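Local coordinates for CRISPR protein (Archaeoglobus fulgidus, PDB 4MJK) that probably serves as a Cas5 subunit of an archaeal type I-A Cascade complex, the CRISPR RNA-guided surveillance machinery, at residues Y29-T34 / I128-V133; A39-I44 / K56-E61; A45-I50 / L144-R149; G70-N75 / G256-I261. All coordinates share one frame; numbering follows the deposited sequence.

Contact 1 (Y29-T34 / I128-V133); sequences YYPPPT and IRWFLV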
loop_
_atom_site.group_PDB
_atom_site.type_symbol
_atom_site.label_atom_id
_atom_site.label_comp_id
_atom_site.label_asym_id
_atom_site.label_seq_id
_atom_site.Cartn_x
_atom_site.Cartn_y
_atom_site.Cartn_z
ATOM N N TYR A 29 2.066 8.391 -11.208
ATOM C CA TYR A 29 3.239 8.118 -10.376
ATOM C C TYR A 29 3.113 8.871 -9.038
ATOM O O TYR A 29 3.484 8.344 -7.977
ATOM C CB TYR A 29 4.527 8.526 -11.098
ATOM C CG TYR A 29 4.913 7.643 -12.266
ATOM C CD1 TYR A 29 5.553 6.423 -12.060
ATOM C CD2 TYR A 29 4.668 8.042 -13.578
ATOM C CE1 TYR A 29 5.927 5.615 -13.135
ATOM C CE2 TYR A 29 5.046 7.242 -14.661
ATOM C CZ TYR A 29 5.669 6.032 -14.428
ATOM O OH TYR A 29 6.045 5.230 -15.478
ATOM N N TYR A 30 2.575 10.095 -9.079
ATOM C CA TYR A 30 2.480 10.915 -7.864
ATOM C C TYR A 30 1.100 11.501 -7.623
ATOM O O TYR A 30 0.323 11.662 -8.549
ATOM C CB TYR A 30 3.470 12.084 -7.923
ATOM C CG TYR A 30 4.903 11.659 -7.860
ATOM C CD1 TYR A 30 5.467 11.254 -6.654
ATOM C CD2 TYR A 30 5.701 11.657 -9.006
ATOM C CE1 TYR A 30 6.785 10.851 -6.587
ATOM C CE2 TYR A 30 7.020 11.258 -8.946
ATOM C CZ TYR A 30 7.561 10.859 -7.722
ATOM O OH TYR A 30 8.882 10.451 -7.631
ATOM N N PRO A 31 0.804 11.876 -6.369
ATOM C CA PRO A 31 -0.468 12.565 -6.131
ATOM C C PRO A 31 -0.530 13.841 -6.964
ATOM O O PRO A 31 0.424 14.620 -6.948
ATOM C CB PRO A 31 -0.392 12.935 -4.642
ATOM C CG PRO A 31 0.537 11.931 -4.056
ATOM C CD PRO A 31 1.587 11.725 -5.131
ATOM N N PRO A 32 -1.630 14.045 -7.697
ATOM C CA PRO A 32 -1.770 15.279 -8.484
ATOM C C PRO A 32 -1.696 16.534 -7.616
ATOM O O PRO A 32 -2.059 16.500 -6.438
ATOM C CB PRO A 32 -3.161 15.141 -9.112
ATOM C CG PRO A 32 -3.377 13.631 -9.189
ATOM C CD PRO A 32 -2.749 13.103 -7.922
ATOM N N PRO A 33 -1.207 17.642 -8.190
ATOM C CA PRO A 33 -1.112 18.882 -7.410
ATOM C C PRO A 33 -2.478 19.420 -6.947
ATOM O O PRO A 33 -2.536 20.017 -5.879
ATOM C CB PRO A 33 -0.401 19.863 -8.368
ATOM C CG PRO A 33 -0.572 19.286 -9.729
ATOM C CD PRO A 33 -0.624 17.780 -9.534
ATOM N N THR A 34 -3.554 19.211 -7.703
ATOM C CA THR A 34 -4.854 19.641 -7.178
ATOM C C THR A 34 -5.282 18.762 -6.004
ATOM O O THR A 34 -6.053 19.198 -5.143
ATOM C CB THR A 34 -5.971 19.678 -8.224
ATOM O OG1 THR A 34 -6.040 18.424 -8.916
ATOM C CG2 THR A 34 -5.714 20.800 -9.237
ATOM N N ILE A 128 7.680 12.124 0.576
ATOM C CA ILE A 128 7.736 13.047 -0.557
ATOM C C ILE A 128 7.801 14.477 -0.026
ATOM O O ILE A 128 7.142 14.789 0.964
ATOM C CB ILE A 128 6.469 12.904 -1.463
ATOM C CG1 ILE A 128 6.415 11.498 -2.077
ATOM C CG2 ILE A 128 6.474 13.990 -2.561
ATOM C CD1 ILE A 128 5.160 11.227 -2.889
ATOM N N ARG A 129 8.614 15.328 -0.653
ATOM C CA ARG A 129 8.682 16.736 -0.276
ATOM C C ARG A 129 7.990 17.613 -1.320
ATOM O O ARG A 129 8.276 17.499 -2.524
ATOM C CB ARG A 129 10.141 17.188 -0.100
ATOM C CG ARG A 129 10.277 18.691 0.251
ATOM C CD ARG A 129 11.737 19.104 0.564
ATOM N NE ARG A 129 12.274 18.328 1.681
ATOM C CZ ARG A 129 13.562 18.048 1.847
ATOM N NH1 ARG A 129 14.452 18.485 0.969
ATOM N NH2 ARG A 129 13.966 17.329 2.886
ATOM N N TRP A 130 7.091 18.481 -0.863
ATOM C CA TRP A 130 6.466 19.480 -1.729
ATOM C C TRP A 130 7.081 20.852 -1.485
ATOM O O TRP A 130 7.446 21.194 -0.354
ATOM C CB TRP A 130 4.957 19.569 -1.493
ATOM C CG TRP A 130 4.138 18.627 -2.332
ATOM C CD1 TRP A 130 3.567 18.884 -3.549
ATOM C CD2 TRP A 130 3.783 17.280 -1.998
ATOM N NE1 TRP A 130 2.879 17.771 -3.998
ATOM C CE2 TRP A 130 3.001 16.773 -3.063
ATOM C CE3 TRP A 130 4.059 16.453 -0.906
ATOM C CZ2 TRP A 130 2.494 15.468 -3.069
ATOM C CZ3 TRP A 130 3.532 15.154 -0.902
ATOM C CH2 TRP A 130 2.770 14.674 -1.981
ATOM N N PHE A 131 7.197 21.629 -2.557
ATOM C CA PHE A 131 7.698 22.992 -2.490
ATOM C C PHE A 131 6.634 23.815 -3.197
ATOM O O PHE A 131 6.451 23.700 -4.421
ATOM C CB PHE A 131 9.068 23.073 -3.195
ATOM C CG PHE A 131 9.761 24.420 -3.096
ATOM C CD1 PHE A 131 9.216 25.462 -2.368
ATOM C CD2 PHE A 131 10.977 24.625 -3.742
ATOM C CE1 PHE A 131 9.872 26.699 -2.288
ATOM C CE2 PHE A 131 11.644 25.860 -3.653
ATOM C CZ PHE A 131 11.081 26.890 -2.926
ATOM N N LEU A 132 5.900 24.601 -2.408
ATOM C CA LEU A 132 4.839 25.456 -2.911
ATOM C C LEU A 132 5.270 26.907 -2.765
ATOM O O LEU A 132 5.940 27.267 -1.786
ATOM C CB LEU A 132 3.532 25.232 -2.134
ATOM C CG LEU A 132 2.693 24.009 -2.555
ATOM C CD1 LEU A 132 3.414 22.727 -2.186
ATOM C CD2 LEU A 132 1.303 24.041 -1.917
ATOM N N VAL A 133 4.897 27.733 -3.736
ATOM C CA VAL A 133 5.181 29.163 -3.654
ATOM C C VAL A 133 3.866 29.909 -3.856
ATOM O O VAL A 133 3.137 29.605 -4.791
ATOM C CB VAL A 133 6.200 29.628 -4.736
ATOM C CG1 VAL A 133 6.416 31.153 -4.643
ATOM C CG2 VAL A 133 7.542 28.882 -4.596
HETATM O O HOH W 1 1.423 17.048 -6.410
#
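Y30 and P31 lie in the extended run that leads into helix 33-46 and face I128 and W130 of strand 127-134; the backbones stay well apart, with the CA atoms of Y30 and I128 at 9.3 Å. Side chains bridge that distance. CD1 of I128 reaches the edge of the Y30 ring, near the ring plane, and comes 3.8 Å from CD1 of Y30. CD1 of I128 also lies 4.2 Å from CD of P31. I128 puts CG1 anti to its carbonyl carbon (chi1 -63°), and the extended chi2 carries CD1 on to the tyrosine. P31 meets W130 at the rim of the indole, its CG 4.1 Å from CH2. Strand 127-134 belongs to the antiparallel sheet of this Cas5-family protein, and the proline-rich run packs over that sheet before the helix starts at P33. One water joins the two sides: it donates to O of P31 at 2.7 Å and accepts from NE1 of W130 at 2.9 Å. It sits at the indole edge, in the ring plane. CG2 of I128 lies over one face of the indole. The hydroxyl of Y30 bonds to the backbone O of P231, and F36 stacks on W130.

Contact 2 (A39-I44 / K56-E61); sequences AVAEAI and KEIISE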
loop_
_atom_site.group_PDB
_atom_site.type_symbol
_atom_site.label_atom_id
_atom_site.label_comp_id
_atom_site.label_asym_id
_atom_site.label_seq_id
_atom_site.Cartn_x
_atom_site.Cartn_y
_atom_site.Cartn_z
ATOM N N ALA A 39 -6.141 18.781 -0.153
ATOM C CA ALA A 39 -5.840 18.383 1.223
ATOM C C ALA A 39 -5.568 19.604 2.097
ATOM O O ALA A 39 -6.033 19.677 3.234
ATOM C CB ALA A 39 -4.660 17.412 1.267
ATOM N N VAL A 40 -4.807 20.560 1.568
ATOM C CA VAL A 40 -4.611 21.829 2.265
ATOM C C VAL A 40 -5.973 22.492 2.528
ATOM O O VAL A 40 -6.269 22.923 3.647
ATOM C CB VAL A 40 -3.712 22.791 1.460
ATOM C CG1 VAL A 40 -3.502 24.104 2.238
ATOM C CG2 VAL A 40 -2.379 22.141 1.152
ATOM N N ALA A 41 -6.800 22.563 1.489
ATOM C CA ALA A 41 -8.114 23.187 1.599
ATOM C C ALA A 41 -8.971 22.500 2.666
ATOM O O ALA A 41 -9.594 23.169 3.491
ATOM C CB ALA A 41 -8.829 23.175 0.248
ATOM N N GLU A 42 -9.000 21.169 2.646
ATOM C CA GLU A 42 -9.726 20.413 3.667
ATOM C C GLU A 42 -9.222 20.714 5.077
ATOM O O GLU A 42 -10.016 20.821 6.013
ATOM C CB GLU A 42 -9.647 18.898 3.413
ATOM C CG GLU A 42 -10.251 18.069 4.552
ATOM C CD GLU A 42 -10.411 16.586 4.237
ATOM O OE1 GLU A 42 -9.781 16.091 3.280
ATOM O OE2 GLU A 42 -11.177 15.909 4.962
ATOM N N ALA A 43 -7.906 20.831 5.234
ATOM C CA ALA A 43 -7.328 21.083 6.555
ATOM C C ALA A 43 -7.700 22.477 7.042
ATOM O O ALA A 43 -7.901 22.701 8.239
ATOM C CB ALA A 43 -5.829 20.910 6.526
ATOM N N ILE A 44 -7.797 23.413 6.104
ATOM C CA ILE A 44 -8.206 24.774 6.424
ATOM C C ILE A 44 -9.687 24.821 6.806
ATOM O O ILE A 44 -10.065 25.465 7.785
ATOM C CB ILE A 44 -7.938 25.732 5.251
ATOM C CG1 ILE A 44 -6.430 25.908 5.039
ATOM C CG2 ILE A 44 -8.598 27.078 5.509
ATOM C CD1 ILE A 44 -6.079 26.658 3.754
ATOM N N LYS A 56 -15.751 26.357 0.436
ATOM C CA LYS A 56 -14.520 25.766 -0.117
ATOM C C LYS A 56 -14.598 25.161 -1.530
ATOM O O LYS A 56 -14.697 23.942 -1.675
ATOM C CB LYS A 56 -13.909 24.764 0.865
ATOM N N GLU A 57 -14.501 25.998 -2.565
ATOM C CA GLU A 57 -14.276 27.427 -2.408
ATOM C C GLU A 57 -12.820 27.778 -2.142
ATOM O O GLU A 57 -12.200 28.540 -2.884
ATOM N N ILE A 58 -12.272 27.209 -1.077
ATOM C CA ILE A 58 -10.921 27.527 -0.631
ATOM C C ILE A 58 -9.865 27.042 -1.617
ATOM O O ILE A 58 -8.833 27.680 -1.787
ATOM C CB ILE A 58 -10.646 26.919 0.754
ATOM C CG1 ILE A 58 -11.564 27.567 1.792
ATOM C CG2 ILE A 58 -9.178 27.084 1.151
ATOM C CD1 ILE A 58 -11.666 26.794 3.076
ATOM N N ILE A 59 -10.118 25.915 -2.267
ATOM C CA ILE A 59 -9.129 25.384 -3.191
ATOM C C ILE A 59 -8.922 26.325 -4.377
ATOM O O ILE A 59 -7.800 26.484 -4.855
ATOM C CB ILE A 59 -9.474 23.975 -3.687
ATOM C CG1 ILE A 59 -8.226 23.305 -4.260
ATOM C CG2 ILE A 59 -10.566 24.025 -4.729
ATOM C CD1 ILE A 59 -8.505 21.963 -4.917
ATOM N N SER A 60 -9.993 26.958 -4.843
ATOM C CA SER A 60 -9.854 27.919 -5.927
ATOM C C SER A 60 -9.131 29.172 -5.437
ATOM O O SER A 60 -8.407 29.811 -6.203
ATOM C CB SER A 60 -11.207 28.259 -6.568
ATOM O OG SER A 60 -11.945 29.166 -5.772
ATOM N N GLU A 61 -9.306 29.509 -4.161
ATOM C CA GLU A 61 -8.574 30.627 -3.567
ATOM C C GLU A 61 -7.071 30.328 -3.514
ATOM O O GLU A 61 -6.245 31.187 -3.802
ATOM C CB GLU A 61 -9.074 30.917 -2.151
ATOM C CG GLU A 61 -10.569 31.175 -2.035
ATOM C CD GLU A 61 -10.982 31.600 -0.633
ATOM O OE1 GLU A 61 -10.165 31.449 0.306
ATOM O OE2 GLU A 61 -12.125 32.088 -0.474
#
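A41 of helix 33-46 meets the first turn of helix 58-65. The CA atoms of A41 and I59 are 5.4 Å apart, close for two helices, and the small side chain of A41 makes this possible. Its CB lies 3.9 Å from the backbone N of I59 and 4.0 Å from CG2 of I58. CB of I59 also comes 4.1 Å from CB of A41. This is the tight part of the contact. One turn further along helix 33-46, I44 crosses I58, with CG2 of I44 3.9 Å from CD1 of I58. In return, CD1 of I44 approaches CG2 of I58 at 4.1 Å. I58 has CG2 anti to its backbone N and CG1 beside that N (chi1 -65°), which sends one branch to A41 and the other to I44. An alanine in place of I58 would probably leave a gap beside I44 and part of A41 uncovered. The other side is looser. K56 and E57 are partly exposed, with side chains not fully modelled, and E61 is exposed. E57 precedes the helix at the N-cap position, and its O accepts a bond from OG of S60 at 3.0 Å. The contact joins two successive helices across a connection of which 51-54 is not modelled. I143 of helix 141-144 packs on A43 and I44, I147 lies against A39 and V40, and helix 58-65 leads directly into strand 66-73 of the sheet.

Contact 3 (A45-I50 / L144-R149); sequences AKDKGI and LWKIHR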
loop_
_atom_site.group_PDB
_atom_site.type_symbol
_atom_site.label_atom_id
_atom_site.label_comp_id
_atom_site.label_asym_id
_atom_site.label_seq_id
_atom_site.Cartn_x
_atom_site.Cartn_y
_atom_site.Cartn_z
ATOM N N ALA A 45 -10.515 24.122 6.037
ATOM C CA ALA A 45 -11.951 24.088 6.290
ATOM C C ALA A 45 -12.275 23.497 7.658
ATOM O O ALA A 45 -13.081 24.056 8.399
ATOM C CB ALA A 45 -12.668 23.321 5.198
ATOM N N LYS A 46 -11.647 22.371 7.986
ATOM C CA LYS A 46 -11.855 21.729 9.282
ATOM C C LYS A 46 -11.496 22.654 10.438
ATOM O O LYS A 46 -12.255 22.783 11.398
ATOM C CB LYS A 46 -11.051 20.434 9.390
ATOM C CG LYS A 46 -11.628 19.283 8.591
ATOM C CD LYS A 46 -11.056 17.954 9.061
ATOM C CE LYS A 46 -11.867 16.784 8.533
ATOM N NZ LYS A 46 -11.602 15.545 9.322
ATOM N N ASP A 47 -10.334 23.293 10.343
ATOM C CA ASP A 47 -9.899 24.249 11.352
ATOM C C ASP A 47 -10.823 25.471 11.390
ATOM O O ASP A 47 -10.399 26.565 11.747
ATOM C CB ASP A 47 -8.455 24.682 11.081
ATOM C CG ASP A 47 -7.773 25.262 12.313
ATOM O OD1 ASP A 47 -6.875 24.591 12.869
ATOM O OD2 ASP A 47 -8.135 26.384 12.730
ATOM N N LYS A 48 -12.086 25.274 11.024
ATOM C CA LYS A 48 -13.082 26.342 10.993
ATOM C C LYS A 48 -14.479 25.738 10.911
ATOM O O LYS A 48 -15.084 25.386 11.923
ATOM C CB LYS A 48 -12.879 27.235 9.763
ATOM C CG LYS A 48 -11.570 28.004 9.693
ATOM C CD LYS A 48 -11.450 28.717 8.349
ATOM C CE LYS A 48 -10.110 29.429 8.198
ATOM N NZ LYS A 48 -10.095 30.312 6.989
ATOM N N GLY A 49 -14.980 25.629 9.682
ATOM C CA GLY A 49 -16.276 25.039 9.397
ATOM C C GLY A 49 -16.513 24.910 7.900
ATOM O O GLY A 49 -16.154 25.803 7.125
ATOM N N ILE A 50 -17.115 23.790 7.501
ATOM C CA ILE A 50 -17.450 23.494 6.103
ATOM C C ILE A 50 -16.264 23.596 5.149
ATOM O O ILE A 50 -16.331 23.123 4.010
ATOM C CB ILE A 50 -18.604 24.374 5.574
ATOM C CG1 ILE A 50 -19.399 23.623 4.499
ATOM C CG2 ILE A 50 -18.073 25.695 5.028
ATOM C CD1 ILE A 50 -20.627 24.367 4.006
ATOM N N LEU A 144 -0.732 23.392 7.785
ATOM C CA LEU A 144 -0.014 22.426 6.966
ATOM C C LEU A 144 0.292 21.170 7.773
ATOM O O LEU A 144 0.210 20.061 7.248
ATOM C CB LEU A 144 1.265 23.047 6.380
ATOM C CG LEU A 144 1.053 24.169 5.351
ATOM C CD1 LEU A 144 2.369 24.840 4.952
ATOM C CD2 LEU A 144 0.327 23.646 4.115
ATOM N N TRP A 145 0.604 21.334 9.057
ATOM C CA TRP A 145 0.931 20.185 9.910
ATOM C C TRP A 145 -0.241 19.219 10.091
ATOM O O TRP A 145 -0.041 18.074 10.474
ATOM C CB TRP A 145 1.402 20.646 11.280
ATOM C CG TRP A 145 2.796 21.166 11.306
ATOM C CD1 TRP A 145 3.189 22.475 11.256
ATOM C CD2 TRP A 145 3.996 20.392 11.403
ATOM N NE1 TRP A 145 4.557 22.559 11.320
ATOM C CE2 TRP A 145 5.076 21.294 11.406
ATOM C CE3 TRP A 145 4.258 19.017 11.492
ATOM C CZ2 TRP A 145 6.402 20.871 11.500
ATOM C CZ3 TRP A 145 5.573 18.602 11.575
ATOM C CH2 TRP A 145 6.629 19.525 11.582
ATOM N N LYS A 146 -1.452 19.693 9.795
ATOM C CA LYS A 146 -2.688 18.964 10.076
ATOM C C LYS A 146 -3.206 18.110 8.912
ATOM O O LYS A 146 -4.346 17.616 8.933
ATOM C CB LYS A 146 -3.771 19.944 10.520
ATOM C CG LYS A 146 -3.492 20.628 11.870
ATOM C CD LYS A 146 -4.689 21.496 12.267
ATOM C CE LYS A 146 -4.532 22.106 13.653
ATOM N NZ LYS A 146 -3.498 23.175 13.668
ATOM N N ILE A 147 -2.377 17.943 7.892
ATOM C CA ILE A 147 -2.761 17.131 6.748
ATOM C C ILE A 147 -2.591 15.648 7.101
ATOM O O ILE A 147 -1.481 15.223 7.438
ATOM C CB ILE A 147 -1.914 17.496 5.532
ATOM C CG1 ILE A 147 -2.249 18.923 5.069
ATOM C CG2 ILE A 147 -2.129 16.484 4.394
ATOM C CD1 ILE A 147 -1.283 19.472 4.022
ATOM N N HIS A 148 -3.679 14.872 7.015
ATOM C CA HIS A 148 -3.673 13.452 7.401
ATOM C C HIS A 148 -4.005 12.514 6.246
ATOM O O HIS A 148 -3.872 11.291 6.374
ATOM C CB HIS A 148 -4.672 13.176 8.533
ATOM C CG HIS A 148 -4.427 13.992 9.767
ATOM N ND1 HIS A 148 -3.196 14.057 10.378
ATOM C CD2 HIS A 148 -5.254 14.774 10.498
ATOM C CE1 HIS A 148 -3.270 14.845 11.436
ATOM N NE2 HIS A 148 -4.513 15.294 11.531
ATOM N N ARG A 149 -4.466 13.078 5.134
ATOM C CA ARG A 149 -4.647 12.272 3.938
ATOM C C ARG A 149 -4.427 13.073 2.666
ATOM O O ARG A 149 -4.729 14.255 2.596
ATOM C CB ARG A 149 -6.019 11.603 3.922
ATOM C CG ARG A 149 -7.169 12.571 3.932
ATOM C CD ARG A 149 -8.005 12.373 2.708
ATOM N NE ARG A 149 -9.318 12.992 2.841
ATOM C CZ ARG A 149 -10.356 12.690 2.070
ATOM N NH1 ARG A 149 -10.223 11.779 1.114
ATOM N NH2 ARG A 149 -11.519 13.302 2.252
#
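D47, where helix 33-46 loses its helical backbone angles, faces K146 in the type I beta turn from L144 to I147; the CA atoms of D47 and K146 are 9.0 Å apart. Only these two side chains touch. They cross at about a right angle. OD1 of D47 lies alongside the end of the lysine chain, 3.5 Å from CE and 3.8 Å from CD of K146. The salt bridge from OD1 of D47 to NZ of K146 is long, at 3.7 Å. K146 runs extended until the bend at its last torsion (chi4 71°), which turns NZ aside, and the carboxylate oxygen comes nearer to CE than to the charged nitrogen. CG of D47 stands anti to its backbone N (chi1 -159°), which directs the carboxylate toward the lysine chain. In this Cas5-family fold the contact pairs the C-terminal end of helix 33-46 with the loop that links helix 141-144 to strand 157-170. It lies at the surface, and K146 is exposed. The stronger partner of OD1 is K142 of helix 141-144; the bridge to K146 is secondary. R149 reaches helix 33-46 through its own salt bridge to E42.

Contact 4 (G70-N75 / G256-I261); sequences GWKALN and GGEVVI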
loop_
_atom_site.group_PDB
_atom_site.type_symbol
_atom_site.label_atom_id
_atom_site.label_comp_id
_atom_site.label_asym_id
_atom_site.label_seq_id
_atom_site.Cartn_x
_atom_site.Cartn_y
_atom_site.Cartn_z
ATOM N N GLY A 70 5.780 22.049 -6.855
ATOM C CA GLY A 70 6.626 20.962 -7.331
ATOM C C GLY A 70 6.879 19.998 -6.187
ATOM O O GLY A 70 6.627 20.328 -5.025
ATOM N N TRP A 71 7.383 18.809 -6.500
ATOM C CA TRP A 71 7.592 17.798 -5.483
ATOM C C TRP A 71 8.654 16.830 -5.954
ATOM O O TRP A 71 8.958 16.759 -7.148
ATOM C CB TRP A 71 6.289 17.035 -5.193
ATOM C CG TRP A 71 5.697 16.400 -6.427
ATOM C CD1 TRP A 71 5.877 15.114 -6.862
ATOM C CD2 TRP A 71 4.866 17.040 -7.404
ATOM N NE1 TRP A 71 5.197 14.916 -8.044
ATOM C CE2 TRP A 71 4.574 16.090 -8.397
ATOM C CE3 TRP A 71 4.340 18.334 -7.528
ATOM C CZ2 TRP A 71 3.765 16.375 -9.489
ATOM C CZ3 TRP A 71 3.534 18.620 -8.622
ATOM C CH2 TRP A 71 3.262 17.646 -9.590
ATOM N N LYS A 72 9.227 16.102 -4.998
ATOM C CA LYS A 72 10.208 15.072 -5.288
ATOM C C LYS A 72 10.207 14.026 -4.183
ATOM O O LYS A 72 9.908 14.332 -3.023
ATOM C CB LYS A 72 11.611 15.673 -5.437
ATOM C CG LYS A 72 12.155 16.257 -4.158
ATOM C CD LYS A 72 13.450 17.018 -4.391
ATOM C CE LYS A 72 13.931 17.659 -3.091
ATOM N NZ LYS A 72 15.211 18.454 -3.252
ATOM N N ALA A 73 10.536 12.794 -4.552
ATOM C CA ALA A 73 10.637 11.704 -3.592
ATOM C C ALA A 73 11.923 11.921 -2.821
ATOM O O ALA A 73 12.886 12.405 -3.389
ATOM C CB ALA A 73 10.666 10.352 -4.315
ATOM N N LEU A 74 11.920 11.598 -1.529
ATOM C CA LEU A 74 13.122 11.670 -0.713
ATOM C C LEU A 74 13.748 10.293 -0.558
ATOM O O LEU A 74 14.961 10.170 -0.426
ATOM C CB LEU A 74 12.798 12.263 0.673
ATOM C CG LEU A 74 12.190 13.677 0.601
ATOM C CD1 LEU A 74 11.743 14.199 1.971
ATOM C CD2 LEU A 74 13.173 14.631 -0.044
ATOM N N ASN A 75 12.933 9.248 -0.582
ATOM C CA ASN A 75 13.455 7.918 -0.281
ATOM C C ASN A 75 12.599 6.800 -0.859
ATOM O O ASN A 75 12.583 5.691 -0.338
ATOM C CB ASN A 75 13.526 7.723 1.234
ATOM C CG ASN A 75 12.151 7.616 1.853
ATOM O OD1 ASN A 75 11.164 8.041 1.249
ATOM N ND2 ASN A 75 12.065 7.016 3.030
ATOM N N GLY A 256 17.617 28.878 -0.932
ATOM C CA GLY A 256 18.824 28.106 -0.715
ATOM C C GLY A 256 19.041 27.230 -1.927
ATOM O O GLY A 256 19.025 27.719 -3.056
ATOM N N GLY A 257 19.227 25.933 -1.709
ATOM C CA GLY A 257 19.444 25.022 -2.820
ATOM C C GLY A 257 18.173 24.521 -3.494
ATOM O O GLY A 257 18.240 23.893 -4.547
ATOM N N GLU A 258 17.017 24.789 -2.898
ATOM C CA GLU A 258 15.762 24.256 -3.423
ATOM C C GLU A 258 15.232 25.164 -4.521
ATOM O O GLU A 258 15.039 26.365 -4.305
ATOM C CB GLU A 258 14.715 24.140 -2.320
ATOM C CG GLU A 258 15.207 23.482 -1.017
ATOM C CD GLU A 258 15.601 22.018 -1.193
ATOM O OE1 GLU A 258 14.809 21.239 -1.769
ATOM O OE2 GLU A 258 16.709 21.642 -0.748
ATOM N N VAL A 259 14.992 24.591 -5.692
ATOM C CA VAL A 259 14.490 25.358 -6.827
ATOM C C VAL A 259 13.235 24.727 -7.418
ATOM O O VAL A 259 13.217 23.549 -7.751
ATOM C CB VAL A 259 15.544 25.479 -7.943
ATOM C CG1 VAL A 259 15.019 26.367 -9.081
ATOM C CG2 VAL A 259 16.850 26.038 -7.388
ATOM N N VAL A 260 12.172 25.506 -7.543
ATOM C CA VAL A 260 10.990 24.980 -8.187
ATOM C C VAL A 260 10.518 25.930 -9.291
ATOM O O VAL A 260 10.597 27.143 -9.159
ATOM C CB VAL A 260 9.867 24.716 -7.173
ATOM C CG1 VAL A 260 9.337 26.035 -6.579
ATOM C CG2 VAL A 260 8.764 23.909 -7.823
ATOM N N ILE A 261 10.033 25.363 -10.383
ATOM C CA ILE A 261 9.594 26.161 -11.523
ATOM C C ILE A 261 8.092 26.402 -11.439
ATOM O O ILE A 261 7.323 25.472 -11.210
ATOM C CB ILE A 261 9.935 25.454 -12.849
ATOM C CG1 ILE A 261 11.447 25.315 -13.003
ATOM C CG2 ILE A 261 9.368 26.225 -14.053
ATOM C CD1 ILE A 261 11.838 24.267 -14.021
#
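E258, the first residue of strand 258-263, reaches K72 of strand 66-73 with its carboxylate. The glutamate chain bends at chi2 (-65°), which brings its carboxylate round to K72. NZ of K72 donates to OE1 of E258 at 3.2 Å in a salt bridge. The lysine nitrogen comes on the syn side of OE1, 16° out of the carboxylate plane. The straight K72 chain crosses E258 at about a right angle. Y178 also bonds to OE1 of E258, while D177 forms a second salt bridge with NZ of K72. A methionine in place of K72 would probably cost D177 its salt bridge and leave E258 with Y178 and a long, weak ion pair to R129. V260 comes next on the same side of the strand. CG2 of V260, anti to its backbone N, lies 3.6 Å from N of G70 and 3.7 Å from CA of G70. Glycine leaves room here; a side chain would run into that methyl. Strands 66-73 and 258-263 are the outermost of the six-stranded antiparallel sheet within this chain, which must curl for these edges to meet. F131 and V133 of the neighbouring strand 127-134 pack on V260.

Overall arrangement
Contacts 1, 2 and 3 follow helix 33-46 from its start to its C-terminal end. Contact 2 centres about 15 Å from contact 1 and about 9 Å from contact 3. T34 O meets I59 CD1 at 3.7 Å between contacts 1 and 2, and E42 OE1 pairs with R149 NE at 3.2 Å between contacts 2 and 3. Contact 4 joins contact 1 through the sheet: F131 N and G70 O lie 2.8 Å apart, a probable hydrogen bond, and the ring of Y30 meets W71 edge to face. Contacts 2 and 4 are about 23 Å apart between centres. In space, the centre of contact 1 is about 2 Å from that of the chain; contact 3 is at the surface.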